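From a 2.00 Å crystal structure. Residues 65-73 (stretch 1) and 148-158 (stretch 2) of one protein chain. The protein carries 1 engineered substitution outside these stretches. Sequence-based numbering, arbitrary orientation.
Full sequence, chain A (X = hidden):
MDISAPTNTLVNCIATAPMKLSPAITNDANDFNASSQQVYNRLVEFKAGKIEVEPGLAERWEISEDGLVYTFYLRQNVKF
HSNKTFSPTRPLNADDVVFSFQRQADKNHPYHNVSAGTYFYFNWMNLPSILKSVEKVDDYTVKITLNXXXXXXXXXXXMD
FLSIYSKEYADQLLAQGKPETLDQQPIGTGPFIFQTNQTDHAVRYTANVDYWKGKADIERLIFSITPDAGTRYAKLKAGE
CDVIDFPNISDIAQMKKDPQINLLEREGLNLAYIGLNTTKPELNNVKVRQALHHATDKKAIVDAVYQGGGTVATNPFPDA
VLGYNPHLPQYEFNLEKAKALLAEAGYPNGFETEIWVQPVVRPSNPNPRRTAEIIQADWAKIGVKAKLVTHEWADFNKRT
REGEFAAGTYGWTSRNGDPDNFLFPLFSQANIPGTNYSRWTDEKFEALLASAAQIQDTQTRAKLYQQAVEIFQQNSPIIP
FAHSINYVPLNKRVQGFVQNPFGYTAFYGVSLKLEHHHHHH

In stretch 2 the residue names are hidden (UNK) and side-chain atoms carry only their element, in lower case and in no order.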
ATOM      1  N   GLU A  65      21.697  -1.033  18.955  1.00 41.21           N
ATOM      2  CA  GLU A  65      22.274  -2.277  18.454  1.00 43.90           C
ATOM      3  C   GLU A  65      21.231  -3.380  18.298  1.00 36.57           C
ATOM      4  O   GLU A  65      21.121  -3.986  17.230  1.00 43.66           O
ATOM      5  CB  GLU A  65      23.411  -2.751  19.374  1.00 52.55           C
ATOM      6  CG  GLU A  65      24.569  -1.761  19.495  1.00 55.23           C
ATOM      7  CD  GLU A  65      24.326  -0.658  20.523  1.00 56.82           C
ATOM      8  OE1 GLU A  65      23.339  -0.729  21.290  1.00 50.59           O
ATOM      9  OE2 GLU A  65      25.143   0.285  20.570  1.00 60.38           O
ATOM     10  N   ASP A  66      20.449  -3.616  19.347  1.00 32.32           N
ATOM     11  CA  ASP A  66      19.429  -4.669  19.342  1.00 29.10           C
ATOM     12  C   ASP A  66      18.160  -4.385  18.509  1.00 26.19           C
ATOM     13  O   ASP A  66      17.274  -5.233  18.412  1.00 24.22           O
ATOM     14  CB  ASP A  66      19.037  -5.005  20.782  1.00 34.16           C
ATOM     15  CG  ASP A  66      18.711  -3.771  21.604  1.00 35.75           C
ATOM     16  OD1 ASP A  66      18.171  -2.799  21.042  1.00 27.95           O
ATOM     17  OD2 ASP A  66      19.007  -3.768  22.817  1.00 42.29           O
ATOM     18  N   GLY A  67      18.064  -3.200  17.919  1.00 22.90           N
ATOM     19  CA  GLY A  67      16.915  -2.857  17.085  1.00 22.95           C
ATOM     20  C   GLY A  67      15.643  -2.535  17.857  1.00 22.75           C
ATOM     21  O   GLY A  67      14.554  -2.420  17.272  1.00 16.29           O
ATOM     22  N   LEU A  68      15.773  -2.373  19.169  1.00 16.53           N
ATOM     23  CA  LEU A  68      14.602  -2.124  20.031  1.00 17.79           C
ATOM     24  C   LEU A  68      14.255  -0.645  20.253  1.00 20.97           C
ATOM     25  O   LEU A  68      13.105  -0.303  20.527  1.00 20.88           O
ATOM     26  CB  LEU A  68      14.792  -2.809  21.391  1.00 15.00           C
ATOM     27  CG  LEU A  68      14.839  -4.343  21.347  1.00 15.52           C
ATOM     28  CD1 LEU A  68      15.015  -4.912  22.748  1.00 20.08           C
ATOM     29  CD2 LEU A  68      13.588  -4.898  20.708  1.00 19.23           C
ATOM     30  N   VAL A  69      15.245   0.229  20.141  1.00 17.60           N
ATOM     31  CA  VAL A  69      15.050   1.630  20.505  1.00 17.36           C
ATOM     32  C   VAL A  69      15.357   2.563  19.342  1.00 22.41           C
ATOM     33  O   VAL A  69      16.458   2.544  18.785  1.00 21.69           O
ATOM     34  CB  VAL A  69      15.924   2.015  21.726  1.00 23.25           C
ATOM     35  CG1 VAL A  69      15.714   3.481  22.110  1.00 18.15           C
ATOM     36  CG2 VAL A  69      15.610   1.089  22.901  1.00 19.11           C
ATOM     37  N   TYR A  70      14.362   3.365  18.977  1.00 19.05           N
ATOM     38  CA  TYR A  70      14.489   4.353  17.914  1.00 15.53           C
ATOM     39  C   TYR A  70      14.509   5.744  18.531  1.00 21.79           C
ATOM     40  O   TYR A  70      13.579   6.126  19.245  1.00 19.85           O
ATOM     41  CB  TYR A  70      13.309   4.240  16.957  1.00 16.42           C
ATOM     42  CG  TYR A  70      13.365   3.012  16.075  1.00 17.58           C
ATOM     43  CD1 TYR A  70      13.531   3.129  14.700  1.00 12.72           C
ATOM     44  CD2 TYR A  70      13.289   1.736  16.626  1.00 13.29           C
ATOM     45  CE1 TYR A  70      13.596   1.996  13.891  1.00 18.83           C
ATOM     46  CE2 TYR A  70      13.369   0.608  15.834  1.00 15.13           C
ATOM     47  CZ  TYR A  70      13.519   0.740  14.466  1.00 17.64           C
ATOM     48  OH  TYR A  70      13.579  -0.385  13.671  1.00 19.97           O
ATOM     49  N   THR A  71      15.566   6.501  18.265  1.00 19.70           N
ATOM     50  CA  THR A  71      15.669   7.850  18.825  1.00 22.93           C
ATOM     51  C   THR A  71      15.646   8.866  17.708  1.00 21.88           C
ATOM     52  O   THR A  71      16.515   8.851  16.847  1.00 15.49           O
ATOM     53  CB  THR A  71      16.965   8.053  19.625  1.00 26.54           C
ATOM     54  OG1 THR A  71      17.105   7.003  20.581  1.00 25.36           O
ATOM     55  CG2 THR A  71      16.940   9.402  20.349  1.00 21.45           C
ATOM     56  N   PHE A  72      14.641   9.735  17.719  1.00 15.73           N
ATOM     57  CA  PHE A  72      14.468  10.730  16.665  1.00 12.59           C
ATOM     58  C   PHE A  72      14.834  12.081  17.213  1.00 17.31           C
ATOM     59  O   PHE A  72      14.313  12.489  18.245  1.00 18.87           O
ATOM     60  CB  PHE A  72      13.015  10.760  16.177  1.00 14.48           C
ATOM     61  CG  PHE A  72      12.583   9.481  15.550  1.00 14.80           C
ATOM     62  CD1 PHE A  72      12.801   9.249  14.196  1.00 14.85           C
ATOM     63  CD2 PHE A  72      12.001   8.490  16.318  1.00 13.16           C
ATOM     64  CE1 PHE A  72      12.433   8.048  13.625  1.00 14.86           C
ATOM     65  CE2 PHE A  72      11.632   7.285  15.756  1.00 13.51           C
ATOM     66  CZ  PHE A  72      11.848   7.062  14.414  1.00 13.46           C
ATOM     67  N   TYR A  73      15.748  12.758  16.526  1.00 19.88           N
ATOM     68  CA  TYR A  73      16.148  14.120  16.883  1.00 20.26           C
ATOM     69  C   TYR A  73      15.445  15.110  15.954  1.00 16.32           C
ATOM     70  O   TYR A  73      15.697  15.137  14.758  1.00 14.51           O
ATOM     71  CB  TYR A  73      17.671  14.277  16.795  1.00 21.68           C
ATOM     72  CG  TYR A  73      18.407  13.284  17.665  1.00 21.31           C
ATOM     73  CD1 TYR A  73      18.591  13.521  19.018  1.00 29.60           C
ATOM     74  CD2 TYR A  73      18.896  12.102  17.135  1.00 27.57           C
ATOM     75  CE1 TYR A  73      19.260  12.607  19.827  1.00 33.77           C
ATOM     76  CE2 TYR A  73      19.564  11.178  17.931  1.00 28.85           C
ATOM     77  CZ  TYR A  73      19.737  11.436  19.272  1.00 34.34           C
ATOM     78  OH  TYR A  73      20.396  10.514  20.047  1.00 41.03           O
ATOM     79  N   UNK A 148       9.681  -6.025  20.179  1.00 18.83           N
ATOM     80  CA  UNK A 148      10.716  -6.868  19.594  1.00 22.67           C
ATOM     81  C   UNK A 148      11.277  -6.174  18.372  1.00 19.23           C
ATOM     82  O   UNK A 148      10.667  -5.245  17.877  1.00 18.24           O
ATOM     83  n   UNK A 148       8.923 -12.191  17.626  1.00 55.58           N
ATOM     84  c   UNK A 148       8.474  -9.793  18.234  1.00 42.06           C
ATOM     85  c   UNK A 148       9.055  -8.368  18.280  1.00 38.23           C
ATOM     86  c   UNK A 148      10.202  -8.280  19.272  1.00 25.47           C
ATOM     87  c   UNK A 148       9.445 -10.790  17.612  1.00 51.87           C
ATOM     88  N   UNK A 149      12.462  -6.594  17.906  1.00 17.00           N
ATOM     89  CA  UNK A 149      13.057  -5.869  16.781  1.00 14.60           C
ATOM     90  C   UNK A 149      12.199  -6.019  15.549  1.00 19.15           C
ATOM     91  O   UNK A 149      11.618  -7.086  15.327  1.00 14.49           O
ATOM     92  c   UNK A 149      13.361  -7.636  18.434  1.00 17.78           C
ATOM     93  c   UNK A 149      14.691  -7.233  17.892  1.00 20.12           C
ATOM     94  c   UNK A 149      14.397  -6.580  16.573  1.00 19.25           C
ATOM     95  N   UNK A 150      12.122  -4.954  14.760  1.00 11.29           N
ATOM     96  CA  UNK A 150      11.313  -4.966  13.570  1.00 20.84           C
ATOM     97  C   UNK A 150      11.849  -3.950  12.580  1.00 17.00           C
ATOM     98  O   UNK A 150      11.494  -2.781  12.638  1.00 16.62           O
ATOM     99  c   UNK A 150       8.970  -4.675  12.701  1.00 24.31           C
ATOM    100  c   UNK A 150       9.861  -4.625  13.908  1.00 16.61           C
ATOM    101  o   UNK A 150       8.751  -3.665  12.034  1.00 30.24           O
ATOM    102  n   UNK A 150       8.448  -5.856  12.405  1.00 23.14           N
ATOM    103  N   UNK A 151      12.709  -4.393  11.674  1.00 15.19           N
ATOM    104  CA  UNK A 151      13.334  -3.474  10.728  1.00 17.67           C
ATOM    105  C   UNK A 151      12.358  -2.616   9.888  1.00 19.07           C
ATOM    106  O   UNK A 151      12.628  -1.440   9.623  1.00 17.12           O
ATOM    107  c   UNK A 151      14.309  -4.215   9.821  1.00 18.32           C
ATOM    108  c   UNK A 151      15.042  -3.241   8.904  1.00 18.47           C
ATOM    109  o   UNK A 151      15.249  -4.906  10.649  1.00 16.33           O
ATOM    110  N   UNK A 152      11.231  -3.196   9.465  1.00 14.10           N
ATOM    111  CA  UNK A 152      10.270  -2.422   8.656  1.00 11.72           C
ATOM    112  C   UNK A 152       9.663  -1.229   9.393  1.00 19.32           C
ATOM    113  O   UNK A 152       9.085  -0.344   8.769  1.00 16.88           O
ATOM    114  c   UNK A 152       9.179  -3.447   8.353  1.00 14.06           C
ATOM    115  c   UNK A 152      10.869  -4.623   9.516  1.00 12.70           C
ATOM    116  c   UNK A 152       9.889  -4.755   8.371  1.00 17.22           C
ATOM    117  N   UNK A 153       9.785  -1.209  10.713  1.00 15.55           N
ATOM    118  CA  UNK A 153       9.232  -0.116  11.498  1.00 12.77           C
ATOM    119  C   UNK A 153       9.645   1.271  11.006  1.00 15.87           C
ATOM    120  O   UNK A 153       8.833   2.190  10.999  1.00 19.70           O
ATOM    121  c   UNK A 153       7.849   2.845  15.379  1.00 14.53           C
ATOM    122  c   UNK A 153       9.783   1.799  14.413  1.00 16.71           C
ATOM    123  c   UNK A 153       8.988   0.810  13.841  1.00 15.88           C
ATOM    124  c   UNK A 153       9.219   2.809  15.183  1.00 17.79           C
ATOM    125  c   UNK A 153       7.615   0.862  14.037  1.00 15.71           C
ATOM    126  c   UNK A 153       7.045   1.873  14.805  1.00 19.28           C
ATOM    127  c   UNK A 153       9.590  -0.268  12.982  1.00 12.84           C
ATOM    128  N   UNK A 154      10.903   1.438  10.613  1.00 14.96           N
ATOM    129  CA  UNK A 154      11.348   2.740  10.083  1.00 16.94           C
ATOM    130  C   UNK A 154      10.494   3.202   8.880  1.00 16.19           C
ATOM    131  O   UNK A 154      10.151   4.388   8.751  1.00 14.58           O
ATOM    132  c   UNK A 154      13.216   1.970   8.470  1.00 16.57           C
ATOM    133  c   UNK A 154      12.876   2.770   9.749  1.00 18.73           C
ATOM    134  c   UNK A 154      13.014   5.090  10.817  1.00 21.10           C
ATOM    135  c   UNK A 154      13.363   4.222   9.625  1.00 22.08           C
ATOM    136  N   UNK A 155      10.112   2.274   8.011  1.00 17.90           N
ATOM    137  CA  UNK A 155       9.222   2.646   6.905  1.00 19.46           C
ATOM    138  C   UNK A 155       7.785   2.877   7.370  1.00 22.20           C
ATOM    139  O   UNK A 155       7.085   3.730   6.837  1.00 16.56           O
ATOM    140  c   UNK A 155       9.278   1.665   5.715  1.00 21.62           C
ATOM    141  c   UNK A 155      10.653   1.694   5.061  1.00 27.35           C
ATOM    142  o   UNK A 155       9.036   0.345   6.171  1.00 25.45           O
ATOM    143  N   UNK A 156       7.341   2.143   8.386  1.00 16.34           N
ATOM    144  CA  UNK A 156       6.021   2.415   8.946  1.00 14.22           C
ATOM    145  C   UNK A 156       5.902   3.868   9.433  1.00 16.37           C
ATOM    146  O   UNK A 156       4.862   4.505   9.266  1.00 21.74           O
ATOM    147  o   UNK A 156       5.664   0.096   9.515  1.00 22.85           O
ATOM    148  c   UNK A 156       5.668   1.417  10.069  1.00 17.96           C
ATOM    149  c   UNK A 156       4.285   1.729  10.672  1.00 15.55           C
ATOM    150  N   UNK A 157       6.979   4.389  10.011  1.00 13.90           N
ATOM    151  CA  UNK A 157       7.015   5.752  10.554  1.00 15.38           C
ATOM    152  C   UNK A 157       6.800   6.828   9.478  1.00 15.57           C
ATOM    153  O   UNK A 157       6.381   7.954   9.785  1.00 18.12           O
ATOM    154  c   UNK A 157       8.436   5.140  12.521  1.00 20.19           C
ATOM    155  c   UNK A 157       8.352   6.013  11.285  1.00 15.65           C
ATOM    156  c   UNK A 157       8.509   7.477  11.659  1.00 13.11           C
ATOM    157  N   UNK A 158       7.085   6.469   8.227  1.00 12.69           N
ATOM    158  CA  UNK A 158       6.922   7.369   7.082  1.00 13.37           C
ATOM    159  C   UNK A 158       5.520   7.302   6.460  1.00 18.89           C
ATOM    160  O   UNK A 158       5.196   8.041   5.523  1.00 11.49           O
ATOM    161  c   UNK A 158       7.980   7.049   6.016  1.00 12.11           C
TER
HETATM  162  O   HOH W   1      14.048  -2.919  14.765  1.00 14.82           O
HETATM  163  O   HOH W   2      14.504  -0.173  11.005  1.00 17.48           O

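Position 148 carries four carbons in a row ending in a nitrogen, an unbranched chain, and it is the backbone here that L68 meets; the chain can only be lysine. K148 starts away from stretch 1, and L68 CD2 lies 3.5 Å from K148 C.

Position 149 has three carbons closing a ring onto its own backbone nitrogen, and that ring packs against D66 and L68 in the turn of stretch 1; the closure defines proline. P149 CG is 3.3 Å from D66 O and P149 CD 3.6 Å from L68 CD2. Here the two stretches come close, G67 CA and P149 CA being 4.9 Å apart. G67 has positive phi, which favours glycine, and an ideal CB on it would sit a tight 3.4 Å from P149 CB. The turn itself is steadied by a hydrogen bond of 3.1 Å from L68 N to D66 OD1.

Position 150 shows two carbons, the second bearing one oxygen and one nitrogen, and it reaches Y70 through its backbone; the side chain is a short carboxamide, hence asparagine. N150 O stands 3.3 Å from Y70 OH. The same oxygen accepts a hydrogen bond from the backbone N of position 153 at 3.0 Å, closing a type I turn.

Position 151 has one carbon carrying an oxygen and a carbon, the pattern of threonine. T151 directs its CA-to-CB bond away; its OG1 is hydrogen-bonded elsewhere in the structure.

Position 152 again closes three carbons onto the backbone nitrogen and makes no contact with stretch 1, so it is proline by its ring alone. P152 belongs to the turn.

Position 153 has one carbon followed by a ring of six carbons with no oxygen, and the edge of that ring meets a face of Y70; this is phenylalanine rather than tyrosine. F153 points toward the strand, its ring and that of Y70 having centroids 5.1 Å apart and planes at 79°; F153 CD2 comes to 3.9 Å from Y70 CE1.

Position 154 holds four carbons forked at the first, one arm two carbons long, and they meet the ring edges of Y70 and F72: isoleucine. I154 CB lies 4.3 Å from Y70 CE1, while I154 CD1 is 4.1 Å from F72 CE1.

Positions 155 and 156 each have one carbon bearing an oxygen and a carbon, out of reach of stretch 1, and both are threonine. T155 OG1 donates a 2.7 Å hydrogen bond to P152 O.

Position 157 has one carbon carrying two more and touches F72, which makes it valine; V157 CG1 is 4.3 Å from F72 CZ. Position 158 has a single carbon, out of reach: alanine.

The contact works by alternation and by water. Along the strand Y70 and F72 face stretch 2, while V69, T71 and Y73 are out of reach, so two aromatic rings meet F153, I154 and V157. At the polar end, one water donates to G67 O (2.6 Å from the water O), accepts from N150 N (2.8 Å) and bonds Y70 OH (2.8 Å); a second bonds Y70 OH (2.8 Å) and donates to T151 O (2.7 Å). Y70 thus joins both halves.

Stretch 2 148-158: KPNTPFITTVA
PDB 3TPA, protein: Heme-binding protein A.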